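Putative large adhesion protein (Lap) involved in biofilm formation (Marinobacter hydrocarbonoclasticus ATCC 49840, PDB 6M8M) probably helps the bacterium attach to surfaces and form biofilms, through a calcium-dependent PA14 domain that binds sugars such as glucose. Local coordinates at residues G120-R132 with E194-S208. Sequence-based numbering, arbitrary orientation. Where two conformers were deposited one is given.
Sequences GNLELQAGTYQFR and EQGGAYEIFGSQHAS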
loop_
_atom_site.group_PDB
_atom_site.type_symbol
_atom_site.label_atom_id
_atom_site.label_comp_id
_atom_site.label_asym_id
_atom_site.label_seq_id
_atom_site.Cartn_x
_atom_site.Cartn_y
_atom_site.Cartn_z
ATOM N N GLY A 120 8.143 4.081 4.580
ATOM C CA GLY A 120 8.866 5.326 4.634
ATOM C C GLY A 120 8.716 5.940 6.000
ATOM O O GLY A 120 8.298 5.283 6.952
ATOM N N ASN A 121 9.070 7.207 6.080
ATOM C CA ASN A 121 8.930 8.010 7.285
ATOM C C ASN A 121 8.043 9.197 6.976
ATOM O O ASN A 121 8.144 9.800 5.911
ATOM C CB ASN A 121 10.294 8.459 7.764
ATOM C CG ASN A 121 11.136 7.296 8.239
ATOM O OD1 ASN A 121 10.683 6.467 9.020
ATOM N ND2 ASN A 121 12.362 7.217 7.746
ATOM N N LEU A 122 7.159 9.517 7.913
ATOM C CA LEU A 122 6.230 10.622 7.735
ATOM C C LEU A 122 6.951 11.944 7.960
ATOM O O LEU A 122 7.532 12.178 9.026
ATOM C CB LEU A 122 5.082 10.526 8.733
ATOM C CG LEU A 122 4.150 9.325 8.544
ATOM C CD1 LEU A 122 3.151 9.209 9.678
ATOM C CD2 LEU A 122 3.425 9.420 7.211
ATOM N N GLU A 123 6.867 12.828 6.981
ATOM C CA GLU A 123 7.505 14.142 7.051
ATOM C C GLU A 123 6.466 15.135 7.561
ATOM O O GLU A 123 5.978 16.010 6.847
ATOM C CB GLU A 123 8.056 14.513 5.685
ATOM C CG GLU A 123 9.187 13.606 5.215
ATOM C CD GLU A 123 10.482 13.835 5.977
ATOM O OE1 GLU A 123 11.401 13.002 5.852
ATOM O OE2 GLU A 123 10.600 14.851 6.705
ATOM N N LEU A 124 6.125 14.973 8.837
ATOM C CA LEU A 124 5.056 15.719 9.473
ATOM C C LEU A 124 5.554 16.271 10.792
ATOM O O LEU A 124 6.279 15.588 11.514
ATOM C CB LEU A 124 3.873 14.810 9.766
ATOM C CG LEU A 124 3.209 14.158 8.556
ATOM C CD1 LEU A 124 2.159 13.151 8.993
ATOM C CD2 LEU A 124 2.593 15.199 7.662
ATOM N N GLN A 125 5.122 17.482 11.104
ATOM C CA GLN A 125 5.332 18.052 12.421
ATOM C C GLN A 125 4.425 17.355 13.440
ATOM O O GLN A 125 3.454 16.659 13.094
ATOM C CB GLN A 125 5.005 19.542 12.381
ATOM C CG GLN A 125 5.911 20.364 11.488
ATOM C CD GLN A 125 7.325 20.365 11.985
ATOM O OE1 GLN A 125 8.096 19.465 11.677
ATOM N NE2 GLN A 125 7.674 21.376 12.777
ATOM N N ALA A 126 4.740 17.543 14.717
ATOM C CA ALA A 126 3.880 17.043 15.783
ATOM C C ALA A 126 2.419 17.338 15.466
ATOM O O ALA A 126 2.073 18.442 15.057
ATOM C CB ALA A 126 4.264 17.699 17.113
ATOM N N GLY A 127 1.560 16.351 15.657
ATOM C CA GLY A 127 0.158 16.549 15.352
ATOM C C GLY A 127 -0.623 15.261 15.394
ATOM O O GLY A 127 -0.104 14.193 15.718
ATOM N N THR A 128 -1.900 15.417 15.072
ATOM C CA THR A 128 -2.894 14.354 15.050
ATOM C C THR A 128 -3.406 14.257 13.624
ATOM O O THR A 128 -3.818 15.262 13.042
ATOM C CB THR A 128 -4.035 14.665 16.017
ATOM O OG1 THR A 128 -3.476 14.886 17.324
ATOM C CG2 THR A 128 -5.053 13.551 16.027
ATOM N N TYR A 129 -3.317 13.064 13.054
ATOM C CA TYR A 129 -3.550 12.829 11.640
ATOM C C TYR A 129 -4.482 11.638 11.467
ATOM O O TYR A 129 -4.802 10.923 12.415
ATOM C CB TYR A 129 -2.213 12.590 10.918
ATOM C CG TYR A 129 -1.247 13.750 11.065
ATOM C CD1 TYR A 129 -1.299 14.827 10.199
ATOM C CD2 TYR A 129 -0.300 13.773 12.082
ATOM C CE1 TYR A 129 -0.432 15.897 10.339
ATOM C CE2 TYR A 129 0.570 14.845 12.223
ATOM C CZ TYR A 129 0.492 15.904 11.358
ATOM O OH TYR A 129 1.360 16.990 11.468
ATOM N N GLN A 130 -4.903 11.399 10.228
ATOM C CA GLN A 130 -5.884 10.361 9.951
ATOM C C GLN A 130 -5.836 10.005 8.477
ATOM O O GLN A 130 -5.846 10.889 7.619
ATOM C CB GLN A 130 -7.277 10.867 10.321
ATOM C CG GLN A 130 -8.395 9.876 10.140
ATOM C CD GLN A 130 -9.721 10.473 10.559
ATOM O OE1 GLN A 130 -9.995 11.633 10.279
ATOM N NE2 GLN A 130 -10.537 9.698 11.250
ATOM N N PHE A 131 -5.823 8.704 8.193
ATOM C CA PHE A 131 -5.905 8.201 6.834
ATOM C C PHE A 131 -7.345 7.850 6.472
ATOM O O PHE A 131 -8.149 7.459 7.319
ATOM C CB PHE A 131 -5.065 6.933 6.680
ATOM C CG PHE A 131 -3.580 7.150 6.699
ATOM C CD1 PHE A 131 -2.917 7.550 5.560
ATOM C CD2 PHE A 131 -2.844 6.895 7.844
ATOM C CE1 PHE A 131 -1.534 7.720 5.577
ATOM C CE2 PHE A 131 -1.469 7.061 7.857
ATOM C CZ PHE A 131 -0.815 7.467 6.722
ATOM N N ARG A 132 -7.633 7.935 5.179
ATOM C CA ARG A 132 -8.842 7.384 4.574
ATOM C C ARG A 132 -8.393 6.610 3.346
ATOM O O ARG A 132 -7.571 7.104 2.572
ATOM C CB ARG A 132 -9.861 8.463 4.226
ATOM C CG ARG A 132 -11.145 7.882 3.654
ATOM C CD ARG A 132 -12.222 8.935 3.551
ATOM N NE ARG A 132 -11.908 9.898 2.521
ATOM C CZ ARG A 132 -12.696 10.911 2.174
ATOM N NH1 ARG A 132 -13.856 11.090 2.797
ATOM N NH2 ARG A 132 -12.322 11.736 1.212
ATOM N N GLU A 194 -4.610 16.150 8.435
ATOM C CA GLU A 194 -4.501 16.545 9.825
ATOM C C GLU A 194 -5.906 16.693 10.379
ATOM O O GLU A 194 -6.835 17.070 9.661
ATOM C CB GLU A 194 -3.747 17.864 9.933
ATOM C CG GLU A 194 -3.451 18.266 11.361
ATOM C CD GLU A 194 -2.485 19.441 11.479
ATOM O OE1 GLU A 194 -2.093 20.012 10.440
ATOM O OE2 GLU A 194 -2.105 19.794 12.616
ATOM N N GLN A 195 -6.080 16.346 11.648
ATOM C CA GLN A 195 -7.349 16.565 12.327
ATOM C C GLN A 195 -7.797 18.012 12.145
ATOM O O GLN A 195 -7.020 18.950 12.346
ATOM C CB GLN A 195 -7.158 16.255 13.810
ATOM C CG GLN A 195 -8.396 16.414 14.681
ATOM C CD GLN A 195 -8.067 16.175 16.132
ATOM O OE1 GLN A 195 -8.601 15.273 16.778
ATOM N NE2 GLN A 195 -7.168 16.976 16.656
ATOM N N GLY A 196 -9.063 18.185 11.753
ATOM C CA GLY A 196 -9.596 19.504 11.491
ATOM C C GLY A 196 -9.273 20.034 10.121
ATOM O O GLY A 196 -9.624 21.185 9.810
ATOM N N GLY A 197 -8.594 19.249 9.300
ATOM C CA GLY A 197 -8.241 19.662 7.969
ATOM C C GLY A 197 -8.826 18.783 6.883
ATOM O O GLY A 197 -9.640 17.892 7.148
ATOM N N ALA A 198 -8.407 19.048 5.659
ATOM C CA ALA A 198 -8.923 18.363 4.485
ATOM C C ALA A 198 -7.992 17.239 4.056
ATOM O O ALA A 198 -6.773 17.315 4.208
ATOM C CB ALA A 198 -9.073 19.350 3.322
ATOM N N TYR A 199 -8.591 16.205 3.475
ATOM C CA TYR A 199 -7.822 15.094 2.940
ATOM C C TYR A 199 -7.020 15.495 1.708
ATOM O O TYR A 199 -7.485 16.267 0.862
ATOM C CB TYR A 199 -8.752 13.951 2.552
ATOM C CG TYR A 199 -9.261 13.143 3.719
ATOM C CD1 TYR A 199 -8.397 12.386 4.504
ATOM C CD2 TYR A 199 -10.610 13.128 4.045
ATOM C CE1 TYR A 199 -8.855 11.640 5.559
ATOM C CE2 TYR A 199 -11.083 12.388 5.110
ATOM C CZ TYR A 199 -10.195 11.634 5.862
ATOM O OH TYR A 199 -10.645 10.903 6.925
ATOM N N GLU A 200 -5.806 14.946 1.607
ATOM C CA GLU A 200 -4.916 15.069 0.466
ATOM C C GLU A 200 -4.477 13.667 0.065
ATOM O O GLU A 200 -4.309 12.801 0.924
ATOM C CB GLU A 200 -3.659 15.888 0.862
ATOM C CG GLU A 200 -3.963 17.313 1.333
ATOM C CD GLU A 200 -2.790 18.003 2.031
ATOM O OE1 GLU A 200 -2.967 19.161 2.468
ATOM O OE2 GLU A 200 -1.699 17.409 2.168
ATOM N N ILE A 201 -4.245 13.441 -1.233
ATOM C CA ILE A 201 -3.681 12.161 -1.654
ATOM C C ILE A 201 -2.315 11.978 -1.007
ATOM O O ILE A 201 -1.439 12.847 -1.096
ATOM C CB ILE A 201 -3.588 12.070 -3.185
ATOM C CG1 ILE A 201 -4.963 12.154 -3.834
ATOM C CG2 ILE A 201 -2.874 10.769 -3.593
ATOM C CD1 ILE A 201 -5.857 10.964 -3.564
ATOM N N PHE A 202 -2.117 10.830 -0.372
ATOM C CA PHE A 202 -0.881 10.538 0.335
ATOM C C PHE A 202 0.241 10.236 -0.638
ATOM O O PHE A 202 0.056 9.577 -1.658
ATOM C CB PHE A 202 -1.139 9.329 1.232
ATOM C CG PHE A 202 0.001 8.913 2.104
ATOM C CD1 PHE A 202 0.525 9.769 3.045
ATOM C CD2 PHE A 202 0.497 7.620 2.040
ATOM C CE1 PHE A 202 1.549 9.363 3.874
ATOM C CE2 PHE A 202 1.509 7.212 2.856
ATOM C CZ PHE A 202 2.030 8.066 3.779
ATOM N N GLY A 203 1.423 10.737 -0.326
ATOM C CA GLY A 203 2.559 10.523 -1.194
ATOM C C GLY A 203 3.755 11.353 -0.818
ATOM O O GLY A 203 4.024 11.578 0.364
ATOM N N SER A 204 4.469 11.822 -1.844
ATOM C CA SER A 204 5.720 12.546 -1.642
ATOM C C SER A 204 5.554 13.774 -0.758
ATOM O O SER A 204 6.506 14.176 -0.081
ATOM C CB SER A 204 6.287 12.975 -2.994
ATOM O OG SER A 204 6.749 11.853 -3.712
ATOM N N GLN A 205 4.382 14.404 -0.776
ATOM C CA GLN A 205 4.140 15.564 0.079
ATOM C C GLN A 205 4.253 15.227 1.560
ATOM O O GLN A 205 4.479 16.137 2.375
ATOM C CB GLN A 205 2.740 16.110 -0.236
ATOM N N HIS A 206 4.119 13.949 1.925
ATOM C CA HIS A 206 3.952 13.550 3.306
ATOM C C HIS A 206 4.988 12.574 3.818
ATOM O O HIS A 206 4.996 12.292 5.019
ATOM C CB HIS A 206 2.591 12.866 3.499
ATOM C CG HIS A 206 1.452 13.630 2.916
ATOM N ND1 HIS A 206 0.831 13.259 1.745
ATOM C CD2 HIS A 206 0.839 14.764 3.332
ATOM C CE1 HIS A 206 -0.139 14.116 1.477
ATOM N NE2 HIS A 206 -0.149 15.045 2.419
ATOM N N ALA A 207 5.830 12.019 2.955
ATOM C CA ALA A 207 6.682 10.924 3.372
ATOM C C ALA A 207 7.941 10.891 2.529
ATOM O O ALA A 207 7.965 11.377 1.395
ATOM C CB ALA A 207 5.948 9.586 3.227
ATOM N N SER A 208 8.965 10.275 3.090
ATOM C CA SER A 208 10.244 10.085 2.431
ATOM C C SER A 208 10.751 8.699 2.792
ATOM O O SER A 208 10.193 8.008 3.649
ATOM C CB SER A 208 11.270 11.118 2.903
ATOM O OG SER A 208 11.565 10.914 4.272
HETATM O O HOH W 1 6.181 17.156 4.475
HETATM O O HOH W 2 -2.755 18.137 14.696
#
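R132 lies over one face of the Y199 ring. Its CG stands anti to the backbone N (chi1 -177°), which carries the chain across the ring face. CB sits 3.6 Å from Y199 CZ. CD passes 4.0 Å from Y199 CE2, and NE lies over the face, toward its rim, near CE2. A bend at chi3 then lays the guanidinium down, with CZ 3.6 Å from Y199 CD2. At the tip NH2 also lies near CD2, and NH1 near CE2. The guanidinium and ring planes are 22° apart, so the two groups lie nearly flat on each other. R132 NE also forms a salt bridge with E191, which helps to fix the rotation of the guanidinium.

F131 points its edge at the face of F202. The planes stand at 88°, a T-shaped pair. F131 CE1 sits over the ring centre of F202. L122 CD2 reaches the edge of the same ring, 3.8 Å from F202 CE1.

At the other end N121 and S208 form an antiparallel hydrogen-bonded pair through both backbone amides. E123 N donates to H206 O. S208 OG donates to E123 OE1 at 2.6 Å, using the anti lone pair of the carboxylate. E123 centres an inverse gamma turn, and its side chain folds back so that OE1 reaches S208 OG. In the other sheet Q195, the second residue of the type II turn E194-G197, donates its N to T128 O at 2.9 Å.

The contact joins the two antiparallel sheets of the PA14 fold. Strand 113-122 pairs with strand 207-209 in one. Strand 128-136 lies between strands 158-166 and 186-194 in the other. F131 also packs on I141 and V143 of strand 139-143, and L122 touches V143, so both meet the apolar interior between the sheets.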